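Side-chain contacts in MaoC-like dehydratase (Rhodospirillum rubrum, PDB 3EXZ), which probably acts as a hydratase or dehydratase of the MaoC family, adding or removing water at a carbon-carbon double bond: residues A28-F33 / F38-E43; W58-I63 / L86-P91. All coordinates share one frame; numbering follows the deposited sequence.

Contact 1: A28-F33 / F38-E43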
ATOM      1  N   ALA A  28     -11.755  12.411  -2.277  1.00 26.78           N
ATOM      2  CA  ALA A  28     -10.573  13.186  -2.659  1.00 29.24           C
ATOM      3  C   ALA A  28      -9.408  12.207  -2.945  1.00 28.10           C
ATOM      4  O   ALA A  28      -8.783  12.282  -4.004  1.00 29.86           O
ATOM      5  CB  ALA A  28     -10.192  14.171  -1.533  1.00 30.91           C
ATOM      6  N   PHE A  29      -9.105  11.294  -2.024  1.00 25.85           N
ATOM      7  CA  PHE A  29      -8.021  10.343  -2.289  1.00 27.19           C
ATOM      8  C   PHE A  29      -8.349   9.409  -3.473  1.00 26.35           C
ATOM      9  O   PHE A  29      -7.516   9.191  -4.351  1.00 26.66           O
ATOM     10  CB  PHE A  29      -7.730   9.473  -1.075  1.00 25.68           C
ATOM     11  CG  PHE A  29      -6.542   8.561  -1.234  1.00 24.39           C
ATOM     12  CD1 PHE A  29      -5.295   8.933  -0.750  1.00 19.79           C
ATOM     13  CD2 PHE A  29      -6.667   7.349  -1.914  1.00 20.55           C
ATOM     14  CE1 PHE A  29      -4.198   8.075  -0.878  1.00 21.72           C
ATOM     15  CE2 PHE A  29      -5.579   6.489  -2.046  1.00 18.72           C
ATOM     16  CZ  PHE A  29      -4.337   6.862  -1.550  1.00 16.87           C
ATOM     17  N   ALA A  30      -9.561   8.862  -3.497  1.00 27.35           N
ATOM     18  CA  ALA A  30      -9.965   7.952  -4.575  1.00 28.43           C
ATOM     19  C   ALA A  30      -9.887   8.648  -5.938  1.00 26.97           C
ATOM     20  O   ALA A  30      -9.311   8.106  -6.885  1.00 23.99           O
ATOM     21  CB  ALA A  30     -11.378   7.426  -4.309  1.00 29.51           C
ATOM     22  N   GLY A  31     -10.464   9.847  -6.020  1.00 29.02           N
ATOM     23  CA  GLY A  31     -10.431  10.624  -7.250  1.00 29.19           C
ATOM     24  C   GLY A  31      -9.025  10.800  -7.801  1.00 30.51           C
ATOM     25  O   GLY A  31      -8.833  10.892  -9.020  1.00 30.43           O
ATOM     26  N   GLU A  32      -8.029  10.838  -6.924  1.00 31.66           N
ATOM     27  CA  GLU A  32      -6.661  11.004  -7.392  1.00 32.66           C
ATOM     28  C   GLU A  32      -5.899   9.691  -7.627  1.00 30.82           C
ATOM     29  O   GLU A  32      -5.168   9.581  -8.604  1.00 34.95           O
ATOM     30  CB  GLU A  32      -5.845  11.879  -6.416  1.00 34.68           C
ATOM     31  CG  GLU A  32      -4.436  12.197  -6.931  1.00 38.84           C
ATOM     32  CD  GLU A  32      -3.646  13.141  -6.040  1.00 46.64           C
ATOM     33  OE1 GLU A  32      -4.108  13.439  -4.920  1.00 47.44           O
ATOM     34  OE2 GLU A  32      -2.560  13.594  -6.473  1.00 48.79           O
ATOM     35  N   PHE A  33      -6.095   8.689  -6.773  1.00 31.02           N
ATOM     36  CA  PHE A  33      -5.341   7.443  -6.896  1.00 29.62           C
ATOM     37  C   PHE A  33      -6.115   6.137  -7.087  1.00 29.69           C
ATOM     38  O   PHE A  33      -5.517   5.123  -7.436  1.00 30.57           O
ATOM     39  CB  PHE A  33      -4.444   7.291  -5.666  1.00 27.14           C
ATOM     40  CG  PHE A  33      -3.468   8.407  -5.459  1.00 25.50           C
ATOM     41  CD1 PHE A  33      -3.611   9.290  -4.390  1.00 24.79           C
ATOM     42  CD2 PHE A  33      -2.403   8.575  -6.332  1.00 23.25           C
ATOM     43  CE1 PHE A  33      -2.687  10.319  -4.187  1.00 26.85           C
ATOM     44  CE2 PHE A  33      -1.477   9.593  -6.142  1.00 27.35           C
ATOM     45  CZ  PHE A  33      -1.621  10.474  -5.069  1.00 28.71           C
ATOM     46  N   PHE A  38     -17.139   2.580  -6.544  1.00 31.24           N
ATOM     47  CA  PHE A  38     -17.359   2.273  -5.141  1.00 31.03           C
ATOM     48  C   PHE A  38     -16.617   3.134  -4.123  1.00 30.98           C
ATOM     49  O   PHE A  38     -16.945   3.106  -2.932  1.00 29.45           O
ATOM     50  CB  PHE A  38     -17.146   0.776  -4.860  1.00 30.93           C
ATOM     51  CG  PHE A  38     -16.163   0.109  -5.763  1.00 33.61           C
ATOM     52  CD1 PHE A  38     -16.587  -0.557  -6.907  1.00 37.30           C
ATOM     53  CD2 PHE A  38     -14.820   0.072  -5.428  1.00 29.70           C
ATOM     54  CE1 PHE A  38     -15.683  -1.258  -7.696  1.00 31.39           C
ATOM     55  CE2 PHE A  38     -13.912  -0.623  -6.211  1.00 31.29           C
ATOM     56  CZ  PHE A  38     -14.346  -1.290  -7.347  1.00 29.10           C
ATOM     57  N   HIS A  39     -15.651   3.922  -4.583  1.00 28.35           N
ATOM     58  CA  HIS A  39     -14.897   4.812  -3.691  1.00 29.50           C
ATOM     59  C   HIS A  39     -15.180   6.284  -3.999  1.00 31.69           C
ATOM     60  O   HIS A  39     -14.634   7.171  -3.349  1.00 28.95           O
ATOM     61  CB  HIS A  39     -13.395   4.572  -3.867  1.00 27.00           C
ATOM     62  CG  HIS A  39     -12.966   3.176  -3.568  1.00 22.66           C
ATOM     63  ND1 HIS A  39     -12.142   2.445  -4.401  1.00 23.33           N
ATOM     64  CD2 HIS A  39     -13.291   2.356  -2.544  1.00 20.73           C
ATOM     65  CE1 HIS A  39     -11.977   1.236  -3.896  1.00 17.56           C
ATOM     66  NE2 HIS A  39     -12.672   1.153  -2.776  1.00 27.73           N
ATOM     67  N   LEU A  40     -16.049   6.529  -4.975  1.00 35.85           N
ATOM     68  CA  LEU A  40     -16.363   7.877  -5.441  1.00 38.70           C
ATOM     69  C   LEU A  40     -17.805   8.309  -5.306  1.00 39.87           C
ATOM     70  O   LEU A  40     -18.098   9.496  -5.138  1.00 41.01           O
ATOM     71  CB  LEU A  40     -15.982   7.986  -6.925  1.00 36.87           C
ATOM     72  CG  LEU A  40     -14.494   8.069  -7.259  1.00 37.79           C
ATOM     73  CD1 LEU A  40     -14.269   8.050  -8.776  1.00 32.15           C
ATOM     74  CD2 LEU A  40     -13.946   9.350  -6.639  1.00 37.02           C
ATOM     75  N   ASP A  41     -18.709   7.345  -5.401  1.00 43.77           N
ATOM     76  CA  ASP A  41     -20.133   7.650  -5.347  1.00 45.46           C
ATOM     77  C   ASP A  41     -20.918   6.732  -4.423  1.00 45.66           C
ATOM     78  O   ASP A  41     -20.830   5.503  -4.522  1.00 44.30           O
ATOM     79  CB  ASP A  41     -20.723   7.599  -6.764  1.00 46.30           C
ATOM     80  CG  ASP A  41     -22.209   7.924  -6.794  1.00 47.70           C
ATOM     81  OD1 ASP A  41     -22.608   8.949  -6.209  1.00 51.40           O
ATOM     82  OD2 ASP A  41     -22.980   7.157  -7.403  1.00 53.25           O
ATOM     83  N   GLU A  42     -21.705   7.350  -3.544  1.00 46.98           N
ATOM     84  CA  GLU A  42     -22.495   6.625  -2.562  1.00 48.71           C
ATOM     85  C   GLU A  42     -23.565   5.727  -3.179  1.00 48.06           C
ATOM     86  O   GLU A  42     -23.865   4.658  -2.640  1.00 48.11           O
ATOM     87  CB  GLU A  42     -23.100   7.614  -1.542  1.00 50.37           C
ATOM     88  CG  GLU A  42     -23.870   8.787  -2.149  1.00 58.44           C
ATOM     89  CD  GLU A  42     -22.988   9.985  -2.505  1.00 66.37           C
ATOM     90  OE1 GLU A  42     -21.790   9.789  -2.799  1.00 66.34           O
ATOM     91  OE2 GLU A  42     -23.499  11.127  -2.492  1.00 58.57           O
ATOM     92  N   GLU A  43     -24.113   6.138  -4.323  1.00 48.16           N
ATOM     93  CA  GLU A  43     -25.148   5.355  -5.003  1.00 47.42           C
ATOM     94  C   GLU A  43     -24.515   4.191  -5.770  1.00 47.50           C
ATOM     95  O   GLU A  43     -24.950   3.046  -5.637  1.00 44.75           O
ATOM     96  CB  GLU A  43     -25.964   6.245  -5.931  1.00 48.75           C
TER
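A30 and H39 mark the closest approach of the backbones, their CA atoms 5.9 Å apart. Segment 28-33 is the last part of helix 23-33; after three residues, 34-36, the chain comes back as the short, weakly bonded helical turn 37-40, with D41 opening the next helix. No hydrogen bond joins the two segments, and the direct contact is one of packing. A30 supplies the flat spot: A30 CB lies 3.4 Å from H39 O and 3.5 Å from H39 CB, a snug fit of a methyl against backbone and side-chain root. The imidazole itself then heads off elsewhere: CG stands beside the backbone N and opposite the carbonyl carbon (chi1 -60°), and the ring meets F50 edge-to-face while the F38 ring, through CD2, lies over one of its faces. L40 brings one branch, CD2, up to helix 23-33. This methyl, L40 CD2, sits 3.6 Å from G31 N and 3.8 Å from G31 CA, resting on bare main chain, and 4.0 Å from A30 CB; CD1 is turned away from G31. Beyond the seam E42 forms a salt bridge with K27 of helix 23-33, while D41 OD2 caps A44 N locally at the start of helix 42-46. F29, on another side of its helix, packs on F29 of the second subunit. The H39 side chain also touches D34, and the spacing of these two residues matches the Asp-His pair of the hydratase 2 motif in MaoC-type hydratases; the packing of helix 23-33 on the turn that follows it is consistent with the active-site segment of that hot-dog family.

Contact 2: W58-I63 / L86-P91; sequences WHTAAI and LSWPNP
W58 and W88 meet as an edge-to-face (T-shaped) pair in the hot-dog fold, where helix 57-72 lies against the antiparallel sheet and, here, against the exit of its edge strand 81-87. W88 offers the edge and W58 the face: the six-membered rings have centroids 5.3 Å apart and planes inclined at 71°. The atom that leads is W88 CH2, 3.9 Å from W58 CZ2 and placed over the rim of the benzo ring, not its middle. In W58 the CB bond starts away from the strand, yet with CG beside the backbone N (chi1 -59°) the long indole swings back until its benzo ring reaches W88 and L86. W88 likewise keeps CG opposite its carbonyl carbon (chi1 -57°); its CB bond already points toward the helix, and this torsion brings the ring edge-on to W58. L86 adds an apolar touch, its CD2 methyl 4.0 Å from W58 CZ3 and oblique to the ring. With an alanine in place of W58, the W88 edge would probably lose its aromatic face and a gap would open beside the L86 methyl. The same indole also packs on M65 of the second subunit, whose strand pairs with L86 and S87 in an antiparallel ladder and so carries the sheet across the dimer interface. T60, one turn of helix away from the T64 that its carbonyl binds, turns OG1 to a hydrogen bond with T92 OG1, while its methyl CG2 stands near the plane of the W88 ring, 4.5 Å from W88 CD1.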
ATOM      1  N   TRP A  58      -5.835   1.365  -0.555  1.00 25.03           N
ATOM      2  CA  TRP A  58      -4.610   2.169  -0.640  1.00 25.52           C
ATOM      3  C   TRP A  58      -4.698   3.474   0.139  1.00 24.03           C
ATOM      4  O   TRP A  58      -3.682   4.060   0.509  1.00 23.92           O
ATOM      5  CB  TRP A  58      -4.250   2.390  -2.104  1.00 23.96           C
ATOM      6  CG  TRP A  58      -4.058   1.083  -2.768  1.00 24.73           C
ATOM      7  CD1 TRP A  58      -4.897   0.487  -3.669  1.00 21.66           C
ATOM      8  CD2 TRP A  58      -3.000   0.159  -2.524  1.00 22.99           C
ATOM      9  NE1 TRP A  58      -4.415  -0.752  -4.013  1.00 21.49           N
ATOM     10  CE2 TRP A  58      -3.243  -0.976  -3.334  1.00 20.56           C
ATOM     11  CE3 TRP A  58      -1.844   0.188  -1.731  1.00 20.36           C
ATOM     12  CZ2 TRP A  58      -2.391  -2.087  -3.345  1.00 22.41           C
ATOM     13  CZ3 TRP A  58      -0.993  -0.918  -1.743  1.00 22.40           C
ATOM     14  CH2 TRP A  58      -1.272  -2.038  -2.546  1.00 24.28           C
ATOM     15  N   HIS A  59      -5.926   3.909   0.403  1.00 26.54           N
ATOM     16  CA  HIS A  59      -6.156   5.115   1.192  1.00 24.99           C
ATOM     17  C   HIS A  59      -5.972   4.679   2.669  1.00 22.45           C
ATOM     18  O   HIS A  59      -5.322   5.369   3.459  1.00 24.52           O
ATOM     19  CB  HIS A  59      -7.566   5.648   0.931  1.00 23.50           C
ATOM     20  CG  HIS A  59      -7.881   6.905   1.674  1.00 24.46           C
ATOM     21  ND1 HIS A  59      -9.166   7.378   1.812  1.00 27.74           N
ATOM     22  CD2 HIS A  59      -7.078   7.804   2.296  1.00 26.46           C
ATOM     23  CE1 HIS A  59      -9.145   8.513   2.488  1.00 23.55           C
ATOM     24  NE2 HIS A  59      -7.890   8.795   2.791  1.00 29.05           N
ATOM     25  N   THR A  60      -6.530   3.523   3.031  1.00 22.74           N
ATOM     26  CA  THR A  60      -6.377   2.971   4.379  1.00 22.31           C
ATOM     27  C   THR A  60      -4.883   2.714   4.658  1.00 23.96           C
ATOM     28  O   THR A  60      -4.394   3.009   5.753  1.00 25.92           O
ATOM     29  CB  THR A  60      -7.189   1.667   4.520  1.00 24.78           C
ATOM     30  OG1 THR A  60      -8.574   1.984   4.405  1.00 26.15           O
ATOM     31  CG2 THR A  60      -6.959   1.003   5.875  1.00 26.25           C
ATOM     32  N   ALA A  61      -4.150   2.186   3.671  1.00 22.30           N
ATOM     33  CA  ALA A  61      -2.718   1.924   3.844  1.00 21.35           C
ATOM     34  C   ALA A  61      -1.948   3.245   4.071  1.00 23.17           C
ATOM     35  O   ALA A  61      -1.055   3.303   4.922  1.00 24.08           O
ATOM     36  CB  ALA A  61      -2.153   1.153   2.608  1.00 19.71           C
ATOM     37  N   ALA A  62      -2.299   4.300   3.327  1.00 23.37           N
ATOM     38  CA  ALA A  62      -1.640   5.615   3.469  1.00 26.08           C
ATOM     39  C   ALA A  62      -1.895   6.238   4.853  1.00 25.44           C
ATOM     40  O   ALA A  62      -0.976   6.764   5.481  1.00 23.83           O
ATOM     41  CB  ALA A  62      -2.108   6.570   2.366  1.00 23.89           C
ATOM     42  N   ILE A  63      -3.147   6.185   5.308  1.00 27.20           N
ATOM     43  CA  ILE A  63      -3.545   6.680   6.636  1.00 25.57           C
ATOM     44  C   ILE A  63      -2.794   5.854   7.699  1.00 25.68           C
ATOM     45  O   ILE A  63      -2.364   6.381   8.731  1.00 27.96           O
ATOM     46  CB  ILE A  63      -5.073   6.512   6.843  1.00 23.59           C
ATOM     47  CG1 ILE A  63      -5.814   7.544   6.001  1.00 28.13           C
ATOM     48  CG2 ILE A  63      -5.448   6.658   8.313  1.00 25.00           C
ATOM     49  CD1 ILE A  63      -7.321   7.334   5.973  1.00 27.53           C
ATOM     50  N   LEU A  86       0.093  -7.561   2.993  1.00 30.76           N
ATOM     51  CA  LEU A  86      -1.039  -6.679   3.190  1.00 30.75           C
ATOM     52  C   LEU A  86      -2.381  -7.332   2.939  1.00 29.84           C
ATOM     53  O   LEU A  86      -2.537  -8.077   1.975  1.00 31.02           O
ATOM     54  CB  LEU A  86      -0.851  -5.478   2.242  1.00 29.72           C
ATOM     55  CG  LEU A  86      -1.460  -4.117   2.592  1.00 38.77           C
ATOM     56  CD1 LEU A  86      -1.170  -3.758   4.055  1.00 36.06           C
ATOM     57  CD2 LEU A  86      -0.880  -3.062   1.656  1.00 35.93           C
ATOM     58  N   SER A  87      -3.337  -7.082   3.823  1.00 28.77           N
ATOM     59  CA  SER A  87      -4.680  -7.591   3.615  1.00 29.23           C
ATOM     60  C   SER A  87      -5.694  -6.612   4.209  1.00 28.87           C
ATOM     61  O   SER A  87      -5.380  -5.867   5.145  1.00 28.01           O
ATOM     62  CB  SER A  87      -4.866  -8.990   4.226  1.00 29.77           C
ATOM     63  OG  SER A  87      -4.657  -8.982   5.620  1.00 32.00           O
ATOM     64  N   TRP A  88      -6.893  -6.581   3.632  1.00 29.04           N
ATOM     65  CA  TRP A  88      -7.963  -5.723   4.132  1.00 30.13           C
ATOM     66  C   TRP A  88      -9.175  -6.620   4.411  1.00 32.13           C
ATOM     67  O   TRP A  88      -9.986  -6.894   3.521  1.00 33.02           O
ATOM     68  CB  TRP A  88      -8.337  -4.644   3.107  1.00 27.03           C
ATOM     69  CG  TRP A  88      -7.164  -3.796   2.699  1.00 25.00           C
ATOM     70  CD1 TRP A  88      -6.647  -2.714   3.368  1.00 25.83           C
ATOM     71  CD2 TRP A  88      -6.355  -3.968   1.536  1.00 24.31           C
ATOM     72  NE1 TRP A  88      -5.572  -2.199   2.681  1.00 23.67           N
ATOM     73  CE2 TRP A  88      -5.367  -2.952   1.552  1.00 23.04           C
ATOM     74  CE3 TRP A  88      -6.371  -4.879   0.466  1.00 27.44           C
ATOM     75  CZ2 TRP A  88      -4.395  -2.827   0.552  1.00 21.85           C
ATOM     76  CZ3 TRP A  88      -5.394  -4.759  -0.533  1.00 28.09           C
ATOM     77  CH2 TRP A  88      -4.430  -3.732  -0.484  1.00 26.16           C
ATOM     78  N   PRO A  89      -9.306  -7.100   5.660  1.00 35.52           N
ATOM     79  CA  PRO A  89     -10.416  -7.978   6.064  1.00 37.44           C
ATOM     80  C   PRO A  89     -11.798  -7.331   6.000  1.00 38.76           C
ATOM     81  O   PRO A  89     -12.750  -7.945   5.512  1.00 40.94           O
ATOM     82  CB  PRO A  89     -10.055  -8.380   7.494  1.00 38.34           C
ATOM     83  CG  PRO A  89      -8.558  -8.175   7.570  1.00 38.45           C
ATOM     84  CD  PRO A  89      -8.333  -6.933   6.754  1.00 35.87           C
ATOM     85  N   ASN A  90     -11.908  -6.116   6.522  1.00 36.80           N
ATOM     86  CA  ASN A  90     -13.173  -5.400   6.496  1.00 36.52           C
ATOM     87  C   ASN A  90     -12.992  -4.044   5.821  1.00 38.61           C
ATOM     88  O   ASN A  90     -11.922  -3.431   5.887  1.00 37.84           O
ATOM     89  CB  ASN A  90     -13.742  -5.207   7.909  1.00 35.60           C
ATOM     90  CG  ASN A  90     -13.959  -6.525   8.643  1.00 37.15           C
ATOM     91  OD1 ASN A  90     -13.030  -7.091   9.219  1.00 36.95           O
ATOM     92  ND2 ASN A  90     -15.191  -7.028   8.609  1.00 37.46           N
ATOM     93  N   PRO A  91     -14.039  -3.574   5.127  1.00 37.73           N
ATOM     94  CA  PRO A  91     -14.013  -2.287   4.429  1.00 36.01           C
ATOM     95  C   PRO A  91     -13.824  -1.153   5.428  1.00 34.43           C
ATOM     96  O   PRO A  91     -14.179  -1.295   6.599  1.00 33.46           O
ATOM     97  CB  PRO A  91     -15.405  -2.197   3.797  1.00 37.19           C
ATOM     98  CG  PRO A  91     -15.837  -3.616   3.643  1.00 39.82           C
ATOM     99  CD  PRO A  91     -15.308  -4.286   4.887  1.00 38.19           C
TER

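In the fold
Contact 2 lies about 7 Å from the centre of the chain and contact 1 about 20 Å out, centre to centre, where helix 23-33 meets the short helices 37-40 and 42-46. Both are partly buried, contact 1 with the exposed G31 at its margin, contact 2 with no exposed residue among those that touch. They share no helix or strand, yet F29 CD2 approaches H59 CB at 3.4 Å, with their rings stacked, joining helix 23-33 to helix 57-72. D34 is touched by both H39 and W58. Neither has a hydrogen bond across it, but contact 1 is a small methyl-and-backbone seam flanked by charged residues, contact 2 an aromatic one at the helix-sheet boundary. Both reach the second subunit.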